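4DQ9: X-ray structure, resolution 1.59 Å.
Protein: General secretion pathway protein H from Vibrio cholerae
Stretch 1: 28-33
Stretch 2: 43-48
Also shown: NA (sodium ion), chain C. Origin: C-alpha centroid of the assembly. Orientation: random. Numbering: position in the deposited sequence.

Stretch 1, residues 28-33: GQDFGV
Stretch 2 (43-48) TFLQLT

Residues 43-48 form an extended strand that begins earlier in the chain, and residues through Val33 run into a second strand that continues later in the chain. The two run antiparallel, their N-to-C directions 150° apart. Gly28, the first residue to leave a preceding helix, has phi/psi 74/14, a positive phi that favours glycine; Gln29 (-112/159) and Asp30 (-103/141) are both extended. Phe31 lies opposite Gln46 (CA to CA 4.3 Å), Gly32 opposite Leu45 (5.0 Å) and Val33 opposite Phe44 (4.8 Å). Gly32 and Leu45 make the hydrogen-bonded pair: Leu45 N donates to Gly32 O at 2.9 Å, nearly straight at 176°, while Gly32 N reaches Leu45 O at 2.9 Å but bent to 136°. Leu47 N to Asp30 O (3.0 Å, 178°) extends the ladder. On the other side of the same pair, Asp30 N and Leu47 O are too far apart to bond, and one water bridges them, accepting from Asp30 N at 2.9 Å and donating to Leu47 O at 2.9 Å. Val33 CA also approaches Thr43 O at 3.4 Å in a CA-H...O contact.

Phe31, Val33, Phe44 and Gln46 share one face of the sheet. Phe31 (chi1 m, chi2 88°) brings its ring alongside Gln46, Phe31 CE2 lying 3.6 Å from Gln46 CG, while Leu45 O sits at the ring's edge; the fully extended Gln46 (chi1 and chi2 t) offers methylenes to the aromatic ring, and its NE2 comes 3.9 Å from Gln29 CB. Val33 (t) packs CG2 against Phe44 CD1 (chi1 m, chi2 -87°) at 3.8 Å, an apolar pair suited to a buried site. Leu45 (m, t) points to the other face, where Gly32 presents no side chain. Leu47 (t, p) brings CD2 4.3 Å from Asp30 OD2; Asp30 (m) has OD1 hydrogen-bonded elsewhere in the structure, which helps accommodate a buried carboxylate. Thr43 (m) uses OG1 to bind sodium at 2.6 Å.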

ATOM      1  N   GLY A  28      -9.623  -0.871 -13.906  1.00 23.47           N
ATOM      2  CA  GLY A  28      -9.835   0.170 -12.901  1.00 24.99           C
ATOM      3  C   GLY A  28      -9.370  -0.197 -11.490  1.00 25.56           C
ATOM      4  O   GLY A  28      -9.744   0.446 -10.450  1.00 26.25           O
ATOM      5  N   GLN A  29      -8.608  -1.250 -11.403  1.00 23.38           N
ATOM      6  CA  GLN A  29      -8.152  -1.733 -10.103  1.00 23.67           C
ATOM      7  C   GLN A  29      -6.635  -1.498 -10.021  1.00 21.63           C
ATOM      8  O   GLN A  29      -5.985  -1.286 -11.049  1.00 21.39           O
ATOM      9  CB  GLN A  29      -8.505  -3.190  -9.836  1.00 27.56           C
ATOM     10  CG  GLN A  29     -10.055  -3.537  -9.860  1.00 31.34           C
ATOM     11  CD  GLN A  29     -11.065  -2.723  -8.917  1.00 43.21           C
ATOM     12  OE1 GLN A  29     -10.871  -2.551  -7.685  1.00 42.91           O
ATOM     13  NE2 GLN A  29     -12.185  -2.291  -9.520  1.00 45.32           N
ATOM     14  N   ASP A  30      -6.093  -1.461  -8.798  1.00 21.73           N
ATOM     15  CA  ASP A  30      -4.649  -1.196  -8.602  1.00 22.85           C
ATOM     16  C   ASP A  30      -3.965  -2.533  -8.283  1.00 20.53           C
ATOM     17  O   ASP A  30      -4.504  -3.432  -7.571  1.00 20.55           O
ATOM     18  CB  ASP A  30      -4.366  -0.286  -7.440  1.00 22.54           C
ATOM     19  CG  ASP A  30      -4.772   1.159  -7.637  1.00 27.35           C
ATOM     20  OD1 ASP A  30      -5.041   1.647  -8.738  1.00 24.85           O
ATOM     21  OD2 ASP A  30      -4.811   1.848  -6.589  1.00 36.68           O
ATOM     22  N   PHE A  31      -2.769  -2.689  -8.835  1.00 17.76           N
ATOM     23  CA  PHE A  31      -1.887  -3.832  -8.635  1.00 17.05           C
ATOM     24  C   PHE A  31      -0.530  -3.387  -8.147  1.00 17.32           C
ATOM     25  O   PHE A  31      -0.323  -2.209  -7.956  1.00 16.46           O
ATOM     26  CB  PHE A  31      -1.799  -4.615  -9.967  1.00 17.43           C
ATOM     27  CG  PHE A  31      -3.124  -5.181 -10.401  1.00 16.28           C
ATOM     28  CD1 PHE A  31      -4.029  -4.428 -11.182  1.00 19.08           C
ATOM     29  CD2 PHE A  31      -3.531  -6.463 -10.021  1.00 16.92           C
ATOM     30  CE1 PHE A  31      -5.236  -4.928 -11.571  1.00 22.62           C
ATOM     31  CE2 PHE A  31      -4.766  -6.946 -10.383  1.00 21.22           C
ATOM     32  CZ  PHE A  31      -5.613  -6.230 -11.164  1.00 19.31           C
ATOM     33  N   GLY A  32       0.342  -4.322  -7.872  1.00 16.50           N
ATOM     34  CA  GLY A  32       1.608  -3.954  -7.351  1.00 16.49           C
ATOM     35  C   GLY A  32       2.577  -5.127  -7.484  1.00 16.66           C
ATOM     36  O   GLY A  32       2.147  -6.259  -7.666  1.00 16.07           O
ATOM     37  N   VAL A  33       3.891  -4.864  -7.310  1.00 16.10           N
ATOM     38  CA  VAL A  33       4.869  -5.918  -7.321  1.00 16.06           C
ATOM     39  C   VAL A  33       5.697  -5.775  -6.026  1.00 14.98           C
ATOM     40  O   VAL A  33       6.119  -4.679  -5.654  1.00 16.41           O
ATOM     41  CB  VAL A  33       5.832  -5.859  -8.497  1.00 15.44           C
ATOM     42  CG1 VAL A  33       6.883  -6.920  -8.285  1.00 17.48           C
ATOM     43  CG2 VAL A  33       5.113  -5.931  -9.781  1.00 18.30           C
ATOM     44  N   THR A  43       6.502 -10.986  -6.241  1.00 18.29           N
ATOM     45  CA  THR A  43       5.071 -11.391  -6.057  1.00 17.62           C
ATOM     46  C   THR A  43       4.153 -10.311  -6.623  1.00 15.73           C
ATOM     47  O   THR A  43       4.424  -9.131  -6.441  1.00 18.47           O
ATOM     48  CB  THR A  43       4.771 -11.481  -4.564  1.00 20.21           C
ATOM     49  OG1 THR A  43       5.738 -12.396  -3.992  1.00 20.47           O
ATOM     50  CG2 THR A  43       3.312 -12.070  -4.255  1.00 19.80           C
ATOM     51  N   PHE A  44       3.086 -10.746  -7.312  1.00 14.27           N
ATOM     52  CA  PHE A  44       2.236  -9.858  -8.093  1.00 13.93           C
ATOM     53  C   PHE A  44       0.917  -9.755  -7.355  1.00 14.32           C
ATOM     54  O   PHE A  44       0.256 -10.752  -7.170  1.00 15.45           O
ATOM     55  CB  PHE A  44       2.105 -10.419  -9.507  1.00 16.53           C
ATOM     56  CG  PHE A  44       3.482 -10.514 -10.188  1.00 16.42           C
ATOM     57  CD1 PHE A  44       3.995  -9.437 -10.860  1.00 20.00           C
ATOM     58  CD2 PHE A  44       4.170 -11.729 -10.152  1.00 16.04           C
ATOM     59  CE1 PHE A  44       5.270  -9.504 -11.461  1.00 20.29           C
ATOM     60  CE2 PHE A  44       5.463 -11.765 -10.759  1.00 19.24           C
ATOM     61  CZ  PHE A  44       5.945 -10.649 -11.361  1.00 16.42           C
ATOM     62  N   LEU A  45       0.630  -8.566  -6.846  1.00 15.87           N
ATOM     63  CA  LEU A  45      -0.441  -8.286  -5.866  1.00 16.60           C
ATOM     64  C   LEU A  45      -1.548  -7.396  -6.454  1.00 16.28           C
ATOM     65  O   LEU A  45      -1.334  -6.614  -7.383  1.00 16.87           O
ATOM     66  CB  LEU A  45       0.151  -7.541  -4.684  1.00 14.76           C
ATOM     67  CG  LEU A  45       1.296  -8.284  -4.021  1.00 15.70           C
ATOM     68  CD1 LEU A  45       2.035  -7.374  -3.031  1.00 20.17           C
ATOM     69  CD2 LEU A  45       0.812  -9.542  -3.306  1.00 18.37           C
ATOM     70  N   GLN A  46      -2.758  -7.524  -5.885  1.00 17.11           N
ATOM     71  CA  GLN A  46      -3.892  -6.703  -6.130  1.00 17.19           C
ATOM     72  C   GLN A  46      -4.351  -6.051  -4.835  1.00 18.05           C
ATOM     73  O   GLN A  46      -4.314  -6.646  -3.795  1.00 18.78           O
ATOM     74  CB  GLN A  46      -5.019  -7.496  -6.715  1.00 18.44           C
ATOM     75  CG  GLN A  46      -6.253  -6.656  -7.161  1.00 23.50           C
ATOM     76  CD  GLN A  46      -7.444  -7.471  -7.663  1.00 32.13           C
ATOM     77  OE1 GLN A  46      -7.652  -8.617  -7.240  1.00 35.19           O
ATOM     78  NE2 GLN A  46      -8.287  -6.832  -8.551  1.00 38.81           N
ATOM     79  N   LEU A  47      -4.730  -4.789  -4.928  1.00 18.46           N
ATOM     80  CA  LEU A  47      -5.259  -4.087  -3.747  1.00 17.22           C
ATOM     81  C   LEU A  47      -6.838  -4.217  -3.730  1.00 17.56           C
ATOM     82  O   LEU A  47      -7.539  -3.942  -4.765  1.00 21.22           O
ATOM     83  CB  LEU A  47      -4.878  -2.617  -3.864  1.00 18.77           C
ATOM     84  CG  LEU A  47      -5.421  -1.762  -2.719  1.00 18.00           C
ATOM     85  CD1 LEU A  47      -4.951  -2.277  -1.412  1.00 17.61           C
ATOM     86  CD2 LEU A  47      -5.030  -0.282  -2.912  1.00 20.11           C
ATOM     87  N   THR A  48      -7.417  -4.676  -2.640  1.00 20.62           N
ATOM     88  CA  THR A  48      -8.882  -4.717  -2.518  1.00 22.17           C
ATOM     89  C   THR A  48      -9.166  -3.973  -1.197  1.00 20.79           C
ATOM     90  O   THR A  48      -8.309  -3.957  -0.275  1.00 19.73           O
ATOM     91  CB  THR A  48      -9.416  -6.165  -2.357  1.00 24.95           C
ATOM     92  OG1 THR A  48      -8.736  -6.730  -1.221  1.00 27.68           O
ATOM     93  CG2 THR A  48      -9.081  -6.958  -3.675  1.00 30.43           C
TER
HETATM   94 NA    NA C 201       8.049 -11.255  -3.477  1.00 25.00          NA
HETATM   95  O   HOH W   1      -7.796  -1.534  -6.411  1.00 17.78           O